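Local coordinates for protein pectinesterase (Aspergillus niger, PDB 5C1E) that hydrolyses the methyl esters of pectin's galacturonate units, releasing methanol, and is probably involved in softening plant tissue, at residues V160-S168 with S187-Y198. Sequence-based numbering, arbitrary orientation. Where two conformers were deposited one is given.
Sequences VDYIFGDAS and SSRETSSDSGWY. With SO4 (sulfate ion), chain G.
The Tyr198 ring has Ile163 O at its edge, in plane, and Ser187 CB over one face, offset toward the rim; Ile163 CG2 lies alongside, 3.8 Å from Tyr198 CE2. The Arg189 guanidinium has Thr191 O over one face and the backbone carbonyl of Asp194 at its edge, in plane, its oxygen gripped side-on by NE and NH1. Tyr198 lies within the right-handed parallel beta-helix, where Gly165 pairs in parallel with Ser187 one turn on; strand 163-165 follows Asp161, the predicted active-site residue, salt-bridged to Arg221. The loop from Ser188 to Trp197 packs against that strand's end and the residues after it. With CG beside its backbone N (chi1 -68°), Tyr198 sends OH across to Gly165 O, a 2.7 Å hydrogen bond. Ser188 N reaches Gly165 O, at 3.0 Å, from the opposite face of the carbonyl. Farther out along the loop the carboxylates of Asp166 and Asp194 approach from opposite directions, planes 70° apart. Asp166 OD1 and Asp194 OD2 are 2.8 Å apart, so one acid probably carries a proton; Asp194 OD1 closes an Asx turn with Gly196 N. Ser168 OG, also hydrogen-bonded to Val286 O, accepts from Trp197 N at 3.0 Å, nearly straight at 165°.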
ATOM      1  N   VAL A 160      -6.722  -7.232  -9.102  1.00 15.25           N
ATOM      2  CA  VAL A 160      -6.475  -6.551 -10.344  1.00 15.23           C
ATOM      3  C   VAL A 160      -5.845  -5.180 -10.125  1.00 14.84           C
ATOM      4  O   VAL A 160      -6.479  -4.269  -9.576  1.00 15.22           O
ATOM      5  CB  VAL A 160      -7.789  -6.411 -11.133  1.00 15.40           C
ATOM      6  CG1 VAL A 160      -7.558  -5.639 -12.431  1.00 15.91           C
ATOM      7  CG2 VAL A 160      -8.341  -7.794 -11.415  1.00 16.16           C
ATOM      8  N   ASP A 161      -4.591  -5.049 -10.563  1.00 14.81           N
ATOM      9  CA  ASP A 161      -3.839  -3.793 -10.505  1.00 14.87           C
ATOM     10  C   ASP A 161      -3.921  -3.223  -9.111  1.00 14.45           C
ATOM     11  O   ASP A 161      -4.197  -2.047  -8.940  1.00 15.52           O
ATOM     12  CB  ASP A 161      -4.380  -2.763 -11.507  1.00 15.61           C
ATOM     13  CG  ASP A 161      -4.336  -3.236 -12.944  1.00 16.52           C
ATOM     14  OD1 ASP A 161      -3.590  -4.197 -13.279  1.00 15.73           O
ATOM     15  OD2 ASP A 161      -5.040  -2.602 -13.771  1.00 18.05           O
ATOM     16  N   TYR A 162      -3.737  -4.067  -8.104  1.00 14.39           N
ATOM     17  CA  TYR A 162      -4.047  -3.646  -6.741  1.00 14.00           C
ATOM     18  C   TYR A 162      -2.961  -2.857  -6.001  1.00 13.99           C
ATOM     19  O   TYR A 162      -3.226  -2.340  -4.926  1.00 14.44           O
ATOM     20  CB  TYR A 162      -4.638  -4.787  -5.912  1.00 14.19           C
ATOM     21  CG  TYR A 162      -3.813  -6.024  -5.614  1.00 14.27           C
ATOM     22  CD1 TYR A 162      -3.770  -7.094  -6.500  1.00 14.19           C
ATOM     23  CD2 TYR A 162      -3.165  -6.159  -4.402  1.00 14.33           C
ATOM     24  CE1 TYR A 162      -3.079  -8.242  -6.208  1.00 14.56           C
ATOM     25  CE2 TYR A 162      -2.468  -7.312  -4.088  1.00 14.54           C
ATOM     26  CZ  TYR A 162      -2.434  -8.352  -4.976  1.00 14.63           C
ATOM     27  OH  TYR A 162      -1.750  -9.496  -4.649  1.00 14.78           O
ATOM     28  N   ILE A 163      -1.777  -2.733  -6.611  1.00 13.43           N
ATOM     29  CA  ILE A 163      -0.760  -1.746  -6.206  1.00 13.54           C
ATOM     30  C   ILE A 163      -0.429  -1.006  -7.492  1.00 13.01           C
ATOM     31  O   ILE A 163       0.103  -1.600  -8.417  1.00 13.12           O
ATOM     32  CB  ILE A 163       0.495  -2.405  -5.618  1.00 13.26           C
ATOM     33  CG1 ILE A 163       0.123  -3.243  -4.394  1.00 13.40           C
ATOM     34  CG2 ILE A 163       1.544  -1.349  -5.258  1.00 13.93           C
ATOM     35  CD1 ILE A 163       1.238  -4.148  -3.892  1.00 13.39           C
ATOM     36  N   PHE A 164      -0.842   0.247  -7.586  1.00 12.85           N
ATOM     37  CA  PHE A 164      -0.807   0.956  -8.864  1.00 12.81           C
ATOM     38  C   PHE A 164      -0.571   2.449  -8.679  1.00 13.08           C
ATOM     39  O   PHE A 164      -0.911   3.010  -7.645  1.00 12.39           O
ATOM     40  CB  PHE A 164      -2.100   0.667  -9.691  1.00 13.23           C
ATOM     41  CG  PHE A 164      -3.313   1.432  -9.226  1.00 13.65           C
ATOM     42  CD1 PHE A 164      -3.935   1.106  -8.022  1.00 13.74           C
ATOM     43  CD2 PHE A 164      -3.827   2.467  -9.978  1.00 13.79           C
ATOM     44  CE1 PHE A 164      -5.026   1.825  -7.578  1.00 14.16           C
ATOM     45  CE2 PHE A 164      -4.918   3.192  -9.536  1.00 14.20           C
ATOM     46  CZ  PHE A 164      -5.521   2.873  -8.345  1.00 14.11           C
ATOM     47  N   GLY A 165       0.002   3.074  -9.713  1.00 13.86           N
ATOM     48  CA  GLY A 165       0.328   4.506  -9.692  1.00 14.13           C
ATOM     49  C   GLY A 165       1.800   4.741  -9.914  1.00 14.56           C
ATOM     50  O   GLY A 165       2.541   3.814 -10.303  1.00 14.26           O
ATOM     51  N   ASP A 166       2.226   5.977  -9.652  1.00 15.03           N
ATOM     52  CA  ASP A 166       3.581   6.451  -9.958  1.00 15.95           C
ATOM     53  C   ASP A 166       4.380   6.913  -8.727  1.00 15.99           C
ATOM     54  O   ASP A 166       5.350   7.695  -8.843  1.00 16.58           O
ATOM     55  CB  ASP A 166       3.536   7.579 -10.984  1.00 16.91           C
ATOM     56  CG  ASP A 166       4.907   7.943 -11.513  1.00 18.24           C
ATOM     57  OD1 ASP A 166       5.738   7.056 -11.747  1.00 19.03           O
ATOM     58  OD2 ASP A 166       5.154   9.144 -11.665  1.00 20.62           O
ATOM     59  N   ALA A 167       3.987   6.431  -7.560  1.00 15.02           N
ATOM     60  CA  ALA A 167       4.783   6.616  -6.357  1.00 15.29           C
ATOM     61  C   ALA A 167       6.125   5.949  -6.533  1.00 15.49           C
ATOM     62  O   ALA A 167       6.245   4.978  -7.297  1.00 15.61           O
ATOM     63  CB  ALA A 167       4.070   6.019  -5.155  1.00 15.28           C
ATOM     64  N   SER A 168       7.128   6.436  -5.810  1.00 15.50           N
ATOM     65  CA  SER A 168       8.343   5.672  -5.645  1.00 16.20           C
ATOM     66  C   SER A 168       8.227   5.011  -4.282  1.00 16.11           C
ATOM     67  O   SER A 168       8.237   5.698  -3.246  1.00 17.11           O
ATOM     68  CB  SER A 168       9.590   6.529  -5.749  1.00 16.55           C
ATOM     69  OG  SER A 168      10.690   5.687  -5.980  1.00 16.78           O
ATOM     70  N   SER A 187       2.355  -0.028 -12.469  1.00 13.42           N
ATOM     71  CA  SER A 187       3.064   1.241 -12.361  1.00 14.27           C
ATOM     72  C   SER A 187       2.764   2.125 -13.564  1.00 14.12           C
ATOM     73  O   SER A 187       2.748   1.647 -14.698  1.00 13.93           O
ATOM     74  CB  SER A 187       4.569   1.037 -12.252  1.00 14.72           C
ATOM     75  OG  SER A 187       5.269   2.252 -12.476  1.00 15.35           O
ATOM     76  N   SER A 188       2.569   3.413 -13.288  1.00 14.49           N
ATOM     77  CA  SER A 188       2.336   4.423 -14.316  1.00 14.97           C
ATOM     78  C   SER A 188       3.574   5.308 -14.568  1.00 15.62           C
ATOM     79  O   SER A 188       3.461   6.400 -15.145  1.00 16.34           O
ATOM     80  CB  SER A 188       1.122   5.286 -13.943  1.00 15.21           C
ATOM     81  OG  SER A 188       1.272   5.793 -12.630  1.00 14.19           O
ATOM     82  N   ARG A 189       4.763   4.814 -14.222  1.00 15.84           N
ATOM     83  CA  ARG A 189       5.982   5.500 -14.622  1.00 15.93           C
ATOM     84  C   ARG A 189       6.006   5.615 -16.150  1.00 16.49           C
ATOM     85  O   ARG A 189       5.792   4.624 -16.861  1.00 15.68           O
ATOM     86  CB  ARG A 189       7.219   4.758 -14.110  1.00 15.61           C
ATOM     87  CG  ARG A 189       8.528   5.416 -14.494  1.00 15.84           C
ATOM     88  CD  ARG A 189       9.716   4.809 -13.749  1.00 16.51           C
ATOM     89  NE  ARG A 189      10.982   5.423 -14.154  1.00 16.27           N
ATOM     90  CZ  ARG A 189      11.778   5.002 -15.149  1.00 16.42           C
ATOM     91  NH1 ARG A 189      12.886   5.670 -15.420  1.00 16.09           N
ATOM     92  NH2 ARG A 189      11.497   3.918 -15.875  1.00 16.82           N
ATOM     93  N   GLU A 190       6.247   6.825 -16.655  1.00 17.40           N
ATOM     94  CA  GLU A 190       6.080   7.072 -18.086  1.00 19.66           C
ATOM     95  C   GLU A 190       7.161   7.901 -18.795  1.00 19.35           C
ATOM     96  O   GLU A 190       7.086   8.058 -20.002  1.00 19.70           O
ATOM     97  CB  GLU A 190       4.693   7.677 -18.347  1.00 22.29           C
ATOM     98  CG  GLU A 190       4.536   9.126 -17.953  1.00 25.40           C
ATOM     99  CD  GLU A 190       3.085   9.621 -18.016  1.00 29.06           C
ATOM    100  OE1 GLU A 190       2.880  10.850 -17.861  1.00 32.37           O
ATOM    101  OE2 GLU A 190       2.157   8.813 -18.218  1.00 29.26           O
ATOM    102  N   THR A 191       8.156   8.396 -18.065  1.00 19.42           N
ATOM    103  CA  THR A 191       9.262   9.158 -18.658  0.50 19.00           C
ATOM    104  C   THR A 191      10.575   8.701 -18.074  1.00 19.64           C
ATOM    105  O   THR A 191      10.622   8.184 -16.960  1.00 18.14           O
ATOM    106  CB  THR A 191       9.145  10.689 -18.442  0.50 18.98           C
ATOM    107  OG1 THR A 191       9.127  11.012 -17.034  0.50 17.58           O
ATOM    108  CG2 THR A 191       7.917  11.230 -19.147  0.50 19.06           C
ATOM    109  N   SER A 192      11.650   8.871 -18.846  1.00 20.25           N
ATOM    110  CA  SER A 192      12.982   8.479 -18.398  1.00 21.59           C
ATOM    111  C   SER A 192      13.464   9.332 -17.214  1.00 21.83           C
ATOM    112  O   SER A 192      14.233   8.827 -16.400  1.00 22.97           O
ATOM    113  CB  SER A 192      13.995   8.555 -19.553  1.00 22.74           C
ATOM    114  OG  SER A 192      13.656   7.662 -20.602  1.00 22.81           O
ATOM    115  N   SER A 193      12.989  10.584 -17.123  1.00 21.90           N
ATOM    116  CA  SER A 193      13.403  11.504 -16.057  0.50 22.56           C
ATOM    117  C   SER A 193      12.814  11.130 -14.695  1.00 22.55           C
ATOM    118  O   SER A 193      13.315  11.569 -13.672  1.00 24.68           O
ATOM    119  CB  SER A 193      13.046  12.958 -16.408  0.50 22.12           C
ATOM    120  OG  SER A 193      11.648  13.141 -16.573  0.50 21.28           O
ATOM    121  N   ASP A 194      11.764  10.312 -14.694  1.00 22.25           N
ATOM    122  CA  ASP A 194      11.148   9.784 -13.490  1.00 20.63           C
ATOM    123  C   ASP A 194      12.120   8.823 -12.783  1.00 20.00           C
ATOM    124  O   ASP A 194      12.460   7.762 -13.300  1.00 19.33           O
ATOM    125  CB  ASP A 194       9.850   9.055 -13.892  1.00 20.51           C
ATOM    126  CG  ASP A 194       8.987   8.629 -12.699  1.00 19.62           C
ATOM    127  OD1 ASP A 194       9.507   8.274 -11.624  1.00 17.60           O
ATOM    128  OD2 ASP A 194       7.754   8.593 -12.872  1.00 20.00           O
ATOM    129  N   SER A 195      12.551   9.188 -11.589  1.00 20.06           N
ATOM    130  CA  SER A 195      13.540   8.391 -10.875  1.00 21.03           C
ATOM    131  C   SER A 195      12.906   7.332  -9.968  1.00 20.33           C
ATOM    132  O   SER A 195      13.596   6.681  -9.213  1.00 21.91           O
ATOM    133  CB  SER A 195      14.446   9.304 -10.055  1.00 22.59           C
ATOM    134  OG  SER A 195      13.684  10.014  -9.110  1.00 23.67           O
ATOM    135  N   GLY A 196      11.596   7.155 -10.064  1.00 19.50           N
ATOM    136  CA  GLY A 196      10.881   6.247  -9.189  1.00 18.92           C
ATOM    137  C   GLY A 196      11.012   4.764  -9.487  1.00 17.57           C
ATOM    138  O   GLY A 196      11.316   4.356 -10.605  1.00 17.32           O
ATOM    139  N   TRP A 197      10.806   3.971  -8.440  1.00 16.92           N
ATOM    140  CA  TRP A 197      10.752   2.507  -8.495  1.00 15.69           C
ATOM    141  C   TRP A 197       9.606   2.048  -7.611  1.00 15.57           C
ATOM    142  O   TRP A 197       9.284   2.706  -6.614  1.00 16.08           O
ATOM    143  CB  TRP A 197      11.999   1.849  -7.883  1.00 16.05           C
ATOM    144  CG  TRP A 197      13.301   2.017  -8.607  1.00 16.48           C
ATOM    145  CD1 TRP A 197      14.023   3.181  -8.766  1.00 16.83           C
ATOM    146  CD2 TRP A 197      14.071   0.978  -9.232  1.00 16.54           C
ATOM    147  NE1 TRP A 197      15.172   2.923  -9.482  1.00 16.74           N
ATOM    148  CE2 TRP A 197      15.223   1.578  -9.773  1.00 16.75           C
ATOM    149  CE3 TRP A 197      13.884  -0.400  -9.400  1.00 16.56           C
ATOM    150  CZ2 TRP A 197      16.180   0.843 -10.478  1.00 17.17           C
ATOM    151  CZ3 TRP A 197      14.846  -1.135 -10.084  1.00 16.78           C
ATOM    152  CH2 TRP A 197      15.969  -0.507 -10.625  1.00 16.99           C
ATOM    153  N   TYR A 198       9.034   0.894  -7.941  1.00 14.57           N
ATOM    154  CA  TYR A 198       8.461   0.026  -6.911  1.00 14.80           C
ATOM    155  C   TYR A 198       9.535  -0.997  -6.538  1.00 15.12           C
ATOM    156  O   TYR A 198      10.088  -1.690  -7.421  1.00 15.04           O
ATOM    157  CB  TYR A 198       7.292  -0.817  -7.405  1.00 14.34           C
ATOM    158  CG  TYR A 198       5.985  -0.128  -7.775  1.00 14.33           C
ATOM    159  CD1 TYR A 198       5.913   1.230  -8.116  1.00 14.45           C
ATOM    160  CD2 TYR A 198       4.821  -0.890  -7.865  1.00 14.14           C
ATOM    161  CE1 TYR A 198       4.702   1.818  -8.466  1.00 14.07           C
ATOM    162  CE2 TYR A 198       3.619  -0.330  -8.230  1.00 14.01           C
ATOM    163  CZ  TYR A 198       3.554   1.011  -8.534  1.00 13.65           C
ATOM    164  OH  TYR A 198       2.348   1.509  -8.896  1.00 13.22           O
TER
HETATM  165  S   SO4 G 406      12.745  12.634 -20.207  0.50 34.21           S
HETATM  166  O1  SO4 G 406      12.374  14.066 -20.264  0.50 34.40           O
HETATM  167  O2  SO4 G 406      11.785  11.955 -19.320  0.50 33.33           O
HETATM  168  O3  SO4 G 406      14.114  12.473 -19.674  0.50 33.26           O
HETATM  169  O4  SO4 G 406      12.690  12.066 -21.565  0.50 33.73           O
HETATM  170  O   HOH W   1       7.947   7.464  -9.538  1.00 28.87           O